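Glyco_hydro_cc domain-containing protein (Pseudomonas viridiflava, PDB 6UAV) hydrolyses internal linkages of beta-1,3-glucans, acting as an endo-beta-1,3-glucanase of glycoside hydrolase family 128 (subgroup II) built on a (beta/alpha)8 barrel. Local coordinates at residues A[81-84]-A[89-92]; A[121-124]-A[130-133]; A[134-139]-A[174-179]; A[138-143]-A[149-154]. All coordinates share one frame; numbering follows the deposited sequence. Where two conformers were deposited one is given.

In the fold
The four contacts follow one another along the fourth to seventh strands of a (beta/alpha)8 barrel and show how chemistry follows depth. Contact 1, the loop after strand 78-81, is buried and held by one backbone bond, a weak amide-amide bond and close side-chain packing. Contact 2 follows strand 115-121 and starts helix 132-146; it joins contact 1 through Glu84 and Asn122. Contacts 3 and 4 use the same helix farther along, share Ala138 and Phe139, and tie it to the loops leading into strands 180-185 and 156-161. Contacts 2, 3 and 4 are partly buried: contact 3 is a small tyrosine-aspartate hydrogen bond with a water, whereas contact 4, the farthest from the chain's centre, combines proline-aromatic packing with a surface arginine and a sulfate.

Contact 1: residues A[81-84]-A[89-92]; sequences VINE and DQAN
Asn83 and Ala91 meet inside the loop that leaves strand 78-81 of the (beta/alpha)8 barrel, at the end of the strands where enzymes of this fold carry their active sites. The main polar link is between backbones: Ala91 N donates to Asn83 O over 3.0 Å, approaching nearly along the C=O axis, with a C=O...donor angle of 164°. A second link joins two amides. With CG of Asn83 anti to the backbone N (chi1 -165°), ND2 reaches Gln90 OE1 at 3.1 Å, but the bond is weak and the two amide planes stand 75° apart. The Gln90 chain bends at chi2 and sets OE1 toward Asn83, and its NE2 gives another weak bond back to Asp89 OD2.

Contacts of carbon with oxygen and carbon fill the rest. Glu84 and Gln90 run side by side in the same direction, Glu84 CB lying 3.7 Å from Gln90 CB, while Glu84 OE1 rests 3.3 Å from Gln90 CG. The other carboxylate oxygen, OE2, turns from this pair to His160 and Asn122, and so links the loop to the next two strand ends. Trp57 touches both Asn83 and Gln90. On the apolar side, Ile82 CG2 meets the methyl group of Ala91 at 4.0 Å, and that same CB presses within 3.0 Å of Asn83 O.

Contact 2: residues A[121-124]-A[130-133]; sequences MNWG and GDPV
Gly130 O is the oxygen on which this contact converges. Gly124 N donates to it over 2.7 Å, in the carbonyl plane and on a lone pair, and Trp123 CA adds a CA-H...O contact of 3.4 Å. The same oxygen stands over the centre of the Trp123 ring system; the indole, with CG anti to the backbone N (chi1 -160°), lies across Gly130 and Asp131. Farther out over that face, Asp131 CA makes a CH-pi contact 3.7 Å from the centroid of the six-membered ring, and Pro132 CD comes obliquely to within 3.4 Å of Trp123 CE3. Asp131 itself is the N-cap of the helix: its OD1 accepts from Val133 N at 2.9 Å, met from above the carboxylate plane. Deeper in, the folded chain of Met121 brings CE to 3.8 Å from Pro132 CB. Asn122 OD1 takes the N-H of Trp123 at 2.8 Å and also binds a glycerol, probably from the crystallisation liquor. The whole arrangement closes the loop from strand 115-121 to helix 132-146 of the (beta/alpha)8 barrel, with Met121 touching Phe159 of strand 156-161 and Trp123 leaning on Met169 and Arg172 of helix 166-173.

Contact 3: residues A[134-139]-A[174-179]; sequences AWLDAF and SRYGKP
Asp137 and Tyr176 each hold CG anti to their own carbonyl carbon (chi1 -76° and -62°), and these two settings swing a carboxylate and a phenol together between helix 132-146 of the (beta/alpha)8 barrel and the loop that leads into strand 180-185. Tyr176 OH donates to Asp137 OD1 over 2.7 Å. The oxygen lies at the edge of the tyrosine ring, near its plane, whereas the hydroxyl comes in from above the carboxylate plane; the two flat groups are turned 65° against each other. Beside this bond, Leu136 supplies the apolar part: its CB sits 3.5 Å from Tyr176 OH, and its CD1 meets Tyr176 CE2 obliquely at 3.7 Å. Leu157 of strand 156-161 touches both Leu136 and Tyr176, while Tyr140 brings its ring against that of Tyr176. Arg175 contributes in two ways. Its CG lies 3.5 Å above one face of the neighbouring Tyr176 ring, toward the rim, and its far end, opposite in charge to Asp137, is joined to that residue through solvent: a water accepts from Arg175 NE at 2.9 Å and donates to Asp137 OD1 at 2.7 Å, a second grip on the oxygen already bonded to Tyr176 OH.

Contact 4: residues A[138-143]-A[149-154]; sequences AFYAAY and GRDPQI. With SO4 (sulfate ion), chain D.
Pro152 is lodged among three aromatic rings of one helix, Phe139, Tyr140 and Tyr143, in the link from helix 132-146 to strand 156-161 of the (beta/alpha)8 barrel. Different carbons serve the two tyrosines: Pro152 CG stands over the middle of the Tyr140 face, 4.2 Å from its centroid, and Pro152 CA over the Tyr143 face, 3.7 Å from that centroid. Phe139 closes in obliquely, its CE2 being 3.7 Å from Pro152 CG. In Tyr140 a chi1 of -96°, away from a staggered value, sets the ring edge against the Asp151 carboxylate, the planes 83° apart, and its hydroxyl packs on Ile154 CD1. A water that donates to Pro152 O is also hydrogen-bonded to this hydroxyl.

At the outer end the chemistry becomes polar. Arg150 NH2 donates to Tyr143 OH over 2.9 Å, with the hydroxyl 18° out of the guanidinium plane, and Glu106 of helix 95-112 holds the same hydroxyl. A second water accepts from Arg150 NE and donates to both Tyr143 OH and Asp151 O. Beyond, the guanidinium grips a sulfate, probably from the crystallisation liquor: NH1 gives a nearly straight bond to sulfate O1 at 2.8 Å, and NH2, already bonded to Tyr143 OH, gives a second, longer bond to sulfate O4; His147 binds the ion too. Arg150 O, in contrast, is buried without a polar partner, facing the ring edge of Tyr143 with CD1 3.2 Å away.

Contact 1: residues A[81-84]-A[89-92]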
loop_
_atom_site.group_PDB
_atom_site.type_symbol
_atom_site.label_atom_id
_atom_site.label_comp_id
_atom_site.label_asym_id
_atom_site.label_seq_id
_atom_site.Cartn_x
_atom_site.Cartn_y
_atom_site.Cartn_z
ATOM N N VAL A 81 7.660 2.044 -2.519
ATOM C CA VAL A 81 8.891 2.421 -1.789
ATOM C C VAL A 81 8.571 3.106 -0.472
ATOM O O VAL A 81 7.662 3.967 -0.422
ATOM C CB VAL A 81 9.806 3.259 -2.702
ATOM C CG1 VAL A 81 10.278 2.513 -3.926
ATOM C CG2 VAL A 81 9.190 4.593 -3.104
ATOM N N ILE A 82 9.378 2.768 0.523
ATOM C CA ILE A 82 9.482 3.424 1.849
ATOM C C ILE A 82 8.184 3.305 2.664
ATOM O O ILE A 82 7.278 4.132 2.516
ATOM C CB ILE A 82 9.992 4.878 1.757
ATOM C CG1 ILE A 82 11.230 4.981 0.834
ATOM C CG2 ILE A 82 10.282 5.298 3.205
ATOM C CD1 ILE A 82 12.101 6.201 0.976
ATOM N N ASN A 83 8.173 2.325 3.563
ATOM C CA ASN A 83 6.946 2.032 4.381
ATOM C C ASN A 83 6.882 2.903 5.631
ATOM O O ASN A 83 7.514 2.543 6.616
ATOM C CB ASN A 83 6.889 0.569 4.785
ATOM C CG ASN A 83 5.498 0.233 5.281
ATOM O OD1 ASN A 83 4.563 0.179 4.493
ATOM N ND2 ASN A 83 5.363 0.012 6.579
ATOM N N GLU A 84 6.123 3.996 5.612
ATOM C CA GLU A 84 5.896 4.847 6.807
ATOM C C GLU A 84 7.206 5.366 7.353
ATOM O O GLU A 84 7.611 5.057 8.478
ATOM C CB GLU A 84 5.092 4.043 7.832
ATOM C CG GLU A 84 3.651 3.818 7.344
ATOM C CD GLU A 84 2.719 3.314 8.437
ATOM O OE1 GLU A 84 3.187 3.199 9.609
ATOM O OE2 GLU A 84 1.579 3.038 8.119
ATOM N N ASP A 89 8.602 2.915 14.421
ATOM C CA ASP A 89 8.531 1.437 14.446
ATOM C C ASP A 89 8.427 0.883 13.025
ATOM O O ASP A 89 8.322 -0.357 12.873
ATOM C CB ASP A 89 7.351 0.955 15.301
ATOM C CG ASP A 89 6.033 1.222 14.627
ATOM O OD1 ASP A 89 5.720 2.403 14.380
ATOM O OD2 ASP A 89 5.370 0.244 14.284
ATOM N N GLN A 90 8.400 1.721 12.000
ATOM C CA GLN A 90 8.331 1.258 10.600
ATOM C C GLN A 90 9.644 1.676 9.893
ATOM O O GLN A 90 10.721 1.497 10.493
ATOM C CB GLN A 90 7.093 1.833 9.960
ATOM C CG GLN A 90 5.797 1.365 10.623
ATOM C CD GLN A 90 5.586 -0.107 10.441
ATOM O OE1 GLN A 90 6.016 -0.701 9.474
ATOM N NE2 GLN A 90 4.868 -0.715 11.373
ATOM N N ALA A 91 9.599 2.219 8.678
ATOM C CA ALA A 91 10.814 2.544 7.925
ATOM C C ALA A 91 11.711 3.481 8.741
ATOM O O ALA A 91 12.974 3.369 8.609
ATOM C CB ALA A 91 10.467 3.077 6.553
ATOM N N ASN A 92 11.137 4.417 9.520
ATOM C CA ASN A 92 11.930 5.236 10.447
ATOM C C ASN A 92 13.040 5.928 9.654
ATOM O O ASN A 92 14.231 5.810 10.018
ATOM C CB ASN A 92 12.451 4.373 11.578
ATOM C CG ASN A 92 13.014 5.190 12.706
ATOM O OD1 ASN A 92 12.688 6.361 12.851
ATOM N ND2 ASN A 92 13.918 4.583 13.459
#

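Contact 2: residues A[121-124]-A[130-133]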
loop_
_atom_site.group_PDB
_atom_site.type_symbol
_atom_site.label_atom_id
_atom_site.label_comp_id
_atom_site.label_asym_id
_atom_site.label_seq_id
_atom_site.Cartn_x
_atom_site.Cartn_y
_atom_site.Cartn_z
ATOM N N MET A 121 2.891 7.209 3.420
ATOM C CA MET A 121 2.713 8.085 4.572
ATOM C C MET A 121 1.553 7.624 5.459
ATOM O O MET A 121 0.666 6.871 5.032
ATOM C CB MET A 121 2.520 9.531 4.102
ATOM C CG MET A 121 3.674 10.036 3.195
ATOM S SD MET A 121 5.361 9.822 3.907
ATOM C CE MET A 121 5.240 10.906 5.324
ATOM N N ASN A 122 1.648 8.085 6.702
ATOM C CA ASN A 122 0.585 7.958 7.726
ATOM C C ASN A 122 0.791 9.122 8.714
ATOM O O ASN A 122 1.758 9.921 8.537
ATOM C CB ASN A 122 0.646 6.542 8.337
ATOM C CG ASN A 122 -0.561 6.066 9.138
ATOM O OD1 ASN A 122 -1.434 6.855 9.562
ATOM N ND2 ASN A 122 -0.614 4.758 9.306
ATOM N N TRP A 123 -0.045 9.225 9.748
ATOM C CA TRP A 123 0.231 10.134 10.872
ATOM C C TRP A 123 1.277 9.479 11.718
ATOM O O TRP A 123 1.100 8.296 11.991
ATOM C CB TRP A 123 -1.031 10.456 11.676
ATOM C CG TRP A 123 -0.819 11.712 12.456
ATOM C CD1 TRP A 123 -0.402 11.877 13.733
ATOM C CD2 TRP A 123 -0.904 13.010 11.876
ATOM N NE1 TRP A 123 -0.236 13.209 13.990
ATOM C CE2 TRP A 123 -0.538 13.929 12.861
ATOM C CE3 TRP A 123 -1.327 13.441 10.614
ATOM C CZ2 TRP A 123 -0.576 15.300 12.636
ATOM C CZ3 TRP A 123 -1.406 14.793 10.408
ATOM C CH2 TRP A 123 -0.967 15.691 11.373
ATOM N N GLY A 124 2.333 10.218 12.081
ATOM C CA GLY A 124 3.587 9.608 12.507
ATOM C C GLY A 124 3.937 9.876 13.944
ATOM O O GLY A 124 3.169 10.557 14.676
ATOM N N GLY A 130 5.220 14.062 12.800
ATOM C CA GLY A 130 3.896 13.395 12.899
ATOM C C GLY A 130 3.066 13.689 11.652
ATOM O O GLY A 130 2.342 12.793 11.130
ATOM N N ASP A 131 3.109 14.925 11.194
ATOM C CA ASP A 131 2.279 15.389 10.071
ATOM C C ASP A 131 2.974 14.951 8.800
ATOM O O ASP A 131 4.109 15.393 8.559
ATOM C CB ASP A 131 2.142 16.905 10.064
ATOM C CG ASP A 131 1.259 17.456 8.958
ATOM O OD1 ASP A 131 0.887 16.737 8.043
ATOM O OD2 ASP A 131 0.899 18.660 9.095
ATOM N N PRO A 132 2.351 14.120 7.951
ATOM C CA PRO A 132 3.024 13.667 6.733
ATOM C C PRO A 132 3.366 14.811 5.786
ATOM O O PRO A 132 4.288 14.673 4.956
ATOM C CB PRO A 132 2.018 12.723 6.090
ATOM C CG PRO A 132 0.696 13.071 6.722
ATOM C CD PRO A 132 1.031 13.482 8.137
ATOM N N VAL A 133 2.669 15.925 5.919
ATOM C CA VAL A 133 2.939 17.134 5.115
ATOM C C VAL A 133 4.282 17.686 5.541
ATOM O O VAL A 133 5.070 18.116 4.696
ATOM C CB VAL A 133 1.796 18.177 5.180
ATOM C CG1 VAL A 133 2.210 19.496 4.547
ATOM C CG2 VAL A 133 0.585 17.663 4.441
#

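Contact 3: residues A[134-139]-A[174-179]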
loop_
_atom_site.group_PDB
_atom_site.type_symbol
_atom_site.label_atom_id
_atom_site.label_comp_id
_atom_site.label_asym_id
_atom_site.label_seq_id
_atom_site.Cartn_x
_atom_site.Cartn_y
_atom_site.Cartn_z
ATOM N N ALA A 134 4.556 17.728 6.834
ATOM C CA ALA A 134 5.853 18.258 7.295
ATOM C C ALA A 134 6.937 17.321 6.789
ATOM O O ALA A 134 7.980 17.812 6.319
ATOM C CB ALA A 134 5.904 18.343 8.796
ATOM N N TRP A 135 6.743 16.022 6.886
ATOM C CA TRP A 135 7.786 15.066 6.434
ATOM C C TRP A 135 8.000 15.231 4.926
ATOM O O TRP A 135 9.169 15.360 4.491
ATOM C CB TRP A 135 7.455 13.636 6.921
ATOM C CG TRP A 135 8.572 12.654 6.682
ATOM C CD1 TRP A 135 9.494 12.257 7.591
ATOM C CD2 TRP A 135 8.980 12.119 5.423
ATOM N NE1 TRP A 135 10.411 11.423 6.998
ATOM C CE2 TRP A 135 10.127 11.325 5.645
ATOM C CE3 TRP A 135 8.451 12.181 4.115
ATOM C CZ2 TRP A 135 10.808 10.672 4.628
ATOM C CZ3 TRP A 135 9.094 11.498 3.105
ATOM C CH2 TRP A 135 10.256 10.755 3.363
ATOM N N LEU A 136 6.948 15.238 4.137
ATOM C CA LEU A 136 7.089 15.326 2.669
ATOM C C LEU A 136 7.669 16.665 2.253
ATOM O O LEU A 136 8.506 16.661 1.336
ATOM C CB LEU A 136 5.754 15.088 1.973
ATOM C CG LEU A 136 5.234 13.640 1.926
ATOM C CD1 LEU A 136 3.778 13.638 1.513
ATOM C CD2 LEU A 136 6.070 12.791 0.995
ATOM N N ASP A 137 7.269 17.784 2.861
ATOM C CA ASP A 137 7.884 19.089 2.559
ATOM C C ASP A 137 9.400 18.983 2.738
ATOM O O ASP A 137 10.169 19.463 1.854
ATOM C CB ASP A 137 7.305 20.200 3.407
ATOM C CG ASP A 137 5.926 20.672 2.998
ATOM O OD1 ASP A 137 5.434 20.221 1.891
ATOM O OD2 ASP A 137 5.385 21.513 3.755
ATOM N N ALA A 138 9.814 18.428 3.865
ATOM C CA ALA A 138 11.242 18.359 4.208
ATOM C C ALA A 138 11.971 17.443 3.229
ATOM O O ALA A 138 13.117 17.771 2.846
ATOM C CB ALA A 138 11.394 17.888 5.613
ATOM N N PHE A 139 11.351 16.310 2.866
ATOM C CA PHE A 139 11.957 15.351 1.909
ATOM C C PHE A 139 12.119 16.028 0.555
ATOM O O PHE A 139 13.234 15.961 -0.030
ATOM C CB PHE A 139 11.032 14.123 1.820
ATOM C CG PHE A 139 11.268 13.239 0.642
ATOM C CD1 PHE A 139 12.468 12.567 0.481
ATOM C CD2 PHE A 139 10.307 13.143 -0.344
ATOM C CE1 PHE A 139 12.680 11.788 -0.639
ATOM C CE2 PHE A 139 10.513 12.356 -1.467
ATOM C CZ PHE A 139 11.701 11.663 -1.599
ATOM N N SER A 174 -3.243 16.207 -1.552
ATOM C CA SER A 174 -3.325 16.545 -2.993
ATOM C C SER A 174 -2.434 17.755 -3.286
ATOM O O SER A 174 -2.065 17.915 -4.478
ATOM C CB SER A 174 -4.734 16.736 -3.474
ATOM O OG SER A 174 -5.410 17.795 -2.838
ATOM N N ARG A 175 -2.044 18.535 -2.241
ATOM C CA ARG A 175 -1.225 19.753 -2.455
ATOM C C ARG A 175 0.013 19.424 -3.297
ATOM O O ARG A 175 0.522 20.344 -3.934
ATOM C CB ARG A 175 -0.793 20.368 -1.130
ATOM C CG ARG A 175 0.031 19.451 -0.255
ATOM C CD ARG A 175 0.002 19.835 1.200
ATOM N NE ARG A 175 0.752 21.052 1.280
ATOM C CZ ARG A 175 0.496 22.065 2.101
ATOM N NH1 ARG A 175 -0.523 22.016 2.947
ATOM N NH2 ARG A 175 1.274 23.145 2.034
ATOM N N TYR A 176 0.468 18.155 -3.335
ATOM C CA TYR A 176 1.706 17.772 -4.079
ATOM C C TYR A 176 1.374 17.570 -5.561
ATOM O O TYR A 176 2.309 17.393 -6.349
ATOM C CB TYR A 176 2.393 16.556 -3.440
ATOM C CG TYR A 176 2.823 16.863 -2.030
ATOM C CD1 TYR A 176 3.917 17.684 -1.785
ATOM C CD2 TYR A 176 2.055 16.484 -0.965
ATOM C CE1 TYR A 176 4.277 18.044 -0.503
ATOM C CE2 TYR A 176 2.408 16.810 0.332
ATOM C CZ TYR A 176 3.513 17.607 0.562
ATOM O OH TYR A 176 3.831 17.990 1.825
ATOM N N GLY A 177 0.096 17.515 -5.922
ATOM C CA GLY A 177 -0.312 17.341 -7.337
ATOM C C GLY A 177 -0.052 15.911 -7.814
ATOM O O GLY A 177 0.066 15.676 -9.048
ATOM N N LYS A 178 0.046 14.960 -6.887
ATOM C CA LYS A 178 0.327 13.551 -7.192
ATOM C C LYS A 178 -0.884 12.669 -6.892
ATOM O O LYS A 178 -1.586 12.850 -5.869
ATOM C CB LYS A 178 1.447 13.060 -6.285
ATOM C CG LYS A 178 2.781 13.758 -6.469
ATOM C CD LYS A 178 3.294 13.804 -7.922
ATOM C CE LYS A 178 4.661 14.461 -7.941
ATOM N NZ LYS A 178 5.360 14.207 -9.212
ATOM N N PRO A 179 -1.161 11.692 -7.782
ATOM C CA PRO A 179 -2.143 10.653 -7.489
ATOM C C PRO A 179 -1.580 9.655 -6.467
ATOM O O PRO A 179 -0.422 9.731 -6.049
ATOM C CB PRO A 179 -2.403 10.023 -8.847
ATOM C CG PRO A 179 -1.068 10.145 -9.503
ATOM C CD PRO A 179 -0.569 11.526 -9.120
HETATM O O HOH W 1 3.519 21.468 0.548
#

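Contact 4: residues A[138-143]-A[149-154]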
loop_
_atom_site.group_PDB
_atom_site.type_symbol
_atom_site.label_atom_id
_atom_site.label_comp_id
_atom_site.label_asym_id
_atom_site.label_seq_id
_atom_site.Cartn_x
_atom_site.Cartn_y
_atom_site.Cartn_z
ATOM N N ALA A 138 9.814 18.428 3.865
ATOM C CA ALA A 138 11.242 18.359 4.208
ATOM C C ALA A 138 11.971 17.443 3.229
ATOM O O ALA A 138 13.117 17.771 2.846
ATOM C CB ALA A 138 11.394 17.888 5.613
ATOM N N PHE A 139 11.351 16.310 2.866
ATOM C CA PHE A 139 11.957 15.351 1.909
ATOM C C PHE A 139 12.119 16.028 0.555
ATOM O O PHE A 139 13.234 15.961 -0.030
ATOM C CB PHE A 139 11.032 14.123 1.820
ATOM C CG PHE A 139 11.268 13.239 0.642
ATOM C CD1 PHE A 139 12.468 12.567 0.481
ATOM C CD2 PHE A 139 10.307 13.143 -0.344
ATOM C CE1 PHE A 139 12.680 11.788 -0.639
ATOM C CE2 PHE A 139 10.513 12.356 -1.467
ATOM C CZ PHE A 139 11.701 11.663 -1.599
ATOM N N TYR A 140 11.102 16.733 0.085
ATOM C CA TYR A 140 11.204 17.496 -1.178
ATOM C C TYR A 140 12.339 18.537 -1.084
ATOM O O TYR A 140 13.183 18.639 -1.974
ATOM C CB TYR A 140 9.887 18.211 -1.480
ATOM C CG TYR A 140 8.940 17.499 -2.414
ATOM C CD1 TYR A 140 8.101 16.499 -1.923
ATOM C CD2 TYR A 140 8.823 17.859 -3.741
ATOM C CE1 TYR A 140 7.159 15.887 -2.719
ATOM C CE2 TYR A 140 7.890 17.243 -4.556
ATOM C CZ TYR A 140 7.064 16.269 -4.033
ATOM O OH TYR A 140 6.152 15.639 -4.810
ATOM N N ALA A 141 12.446 19.253 0.032
ATOM C CA ALA A 141 13.469 20.309 0.186
ATOM C C ALA A 141 14.871 19.670 0.245
ATOM O O ALA A 141 15.801 20.277 -0.283
ATOM C CB ALA A 141 13.138 21.111 1.416
ATOM N N ALA A 142 14.996 18.495 0.885
ATOM C CA ALA A 142 16.294 17.801 1.033
ATOM C C ALA A 142 16.728 17.314 -0.345
ATOM O O ALA A 142 17.884 17.503 -0.756
ATOM C CB ALA A 142 16.194 16.667 1.993
ATOM N N TYR A 143 15.830 16.653 -1.056
ATOM C CA TYR A 143 16.161 16.130 -2.399
ATOM C C TYR A 143 16.532 17.308 -3.304
ATOM O O TYR A 143 17.583 17.291 -3.988
ATOM C CB TYR A 143 15.021 15.297 -2.972
ATOM C CG TYR A 143 15.469 14.689 -4.272
ATOM C CD1 TYR A 143 15.436 15.416 -5.431
ATOM C CD2 TYR A 143 15.993 13.400 -4.347
ATOM C CE1 TYR A 143 15.857 14.888 -6.640
ATOM C CE2 TYR A 143 16.455 12.866 -5.535
ATOM C CZ TYR A 143 16.359 13.597 -6.701
ATOM O OH TYR A 143 16.844 13.152 -7.899
ATOM N N GLY A 149 17.892 21.837 -7.321
ATOM C CA GLY A 149 16.496 22.324 -7.256
ATOM C C GLY A 149 15.502 21.402 -7.935
ATOM O O GLY A 149 14.309 21.690 -7.872
ATOM N N ARG A 150 15.941 20.252 -8.464
ATOM C CA ARG A 150 15.015 19.256 -9.083
ATOM C C ARG A 150 14.190 18.554 -7.971
ATOM O O ARG A 150 14.739 18.194 -6.908
ATOM C CB ARG A 150 15.826 18.271 -9.937
ATOM C CG ARG A 150 14.967 17.340 -10.781
ATOM C CD ARG A 150 15.745 16.377 -11.634
ATOM N NE ARG A 150 16.509 15.430 -10.823
ATOM C CZ ARG A 150 17.835 15.376 -10.738
ATOM N NH1 ARG A 150 18.586 16.267 -11.383
ATOM N NH2 ARG A 150 18.427 14.470 -9.995
ATOM N N ASP A 151 12.893 18.378 -8.178
ATOM C CA ASP A 151 12.031 17.596 -7.270
ATOM C C ASP A 151 12.350 16.108 -7.399
ATOM O O ASP A 151 12.691 15.674 -8.478
ATOM C CB ASP A 151 10.541 17.836 -7.560
ATOM C CG ASP A 151 9.988 19.151 -7.002
ATOM O OD1 ASP A 151 10.617 19.762 -6.123
ATOM O OD2 ASP A 151 8.895 19.475 -7.409
ATOM N N PRO A 152 12.180 15.321 -6.325
ATOM C CA PRO A 152 12.324 13.860 -6.399
ATOM C C PRO A 152 11.279 13.302 -7.359
ATOM O O PRO A 152 10.157 13.861 -7.466
ATOM C CB PRO A 152 12.082 13.385 -4.973
ATOM C CG PRO A 152 11.223 14.473 -4.361
ATOM C CD PRO A 152 11.714 15.747 -4.993
ATOM N N GLN A 153 11.644 12.236 -8.082
ATOM C CA GLN A 153 10.651 11.554 -8.945
ATOM C C GLN A 153 9.626 10.871 -8.044
ATOM O O GLN A 153 10.007 10.002 -7.263
ATOM C CB GLN A 153 11.356 10.474 -9.748
ATOM C CG GLN A 153 10.404 9.730 -10.704
ATOM C CD GLN A 153 11.096 8.525 -11.320
ATOM O OE1 GLN A 153 12.313 8.559 -11.506
ATOM N NE2 GLN A 153 10.348 7.463 -11.623
ATOM N N ILE A 154 8.385 11.292 -8.135
ATOM C CA ILE A 154 7.268 10.645 -7.407
ATOM C C ILE A 154 6.195 10.446 -8.449
ATOM O O ILE A 154 5.648 11.433 -8.943
ATOM C CB ILE A 154 6.785 11.452 -6.194
ATOM C CG1 ILE A 154 7.859 11.596 -5.098
ATOM C CG2 ILE A 154 5.537 10.736 -5.617
ATOM C CD1 ILE A 154 7.378 12.452 -3.946
HETATM S S SO4 D . 22.161 15.381 -10.253
HETATM O O1 SO4 D . 21.357 16.304 -10.979
HETATM O O2 SO4 D . 23.472 15.320 -10.838
HETATM O O3 SO4 D . 22.307 15.848 -8.918
HETATM O O4 SO4 D . 21.565 14.058 -10.285
HETATM O O HOH W 2 7.734 15.078 -7.492
HETATM O O HOH W 3 14.319 13.763 -9.749
#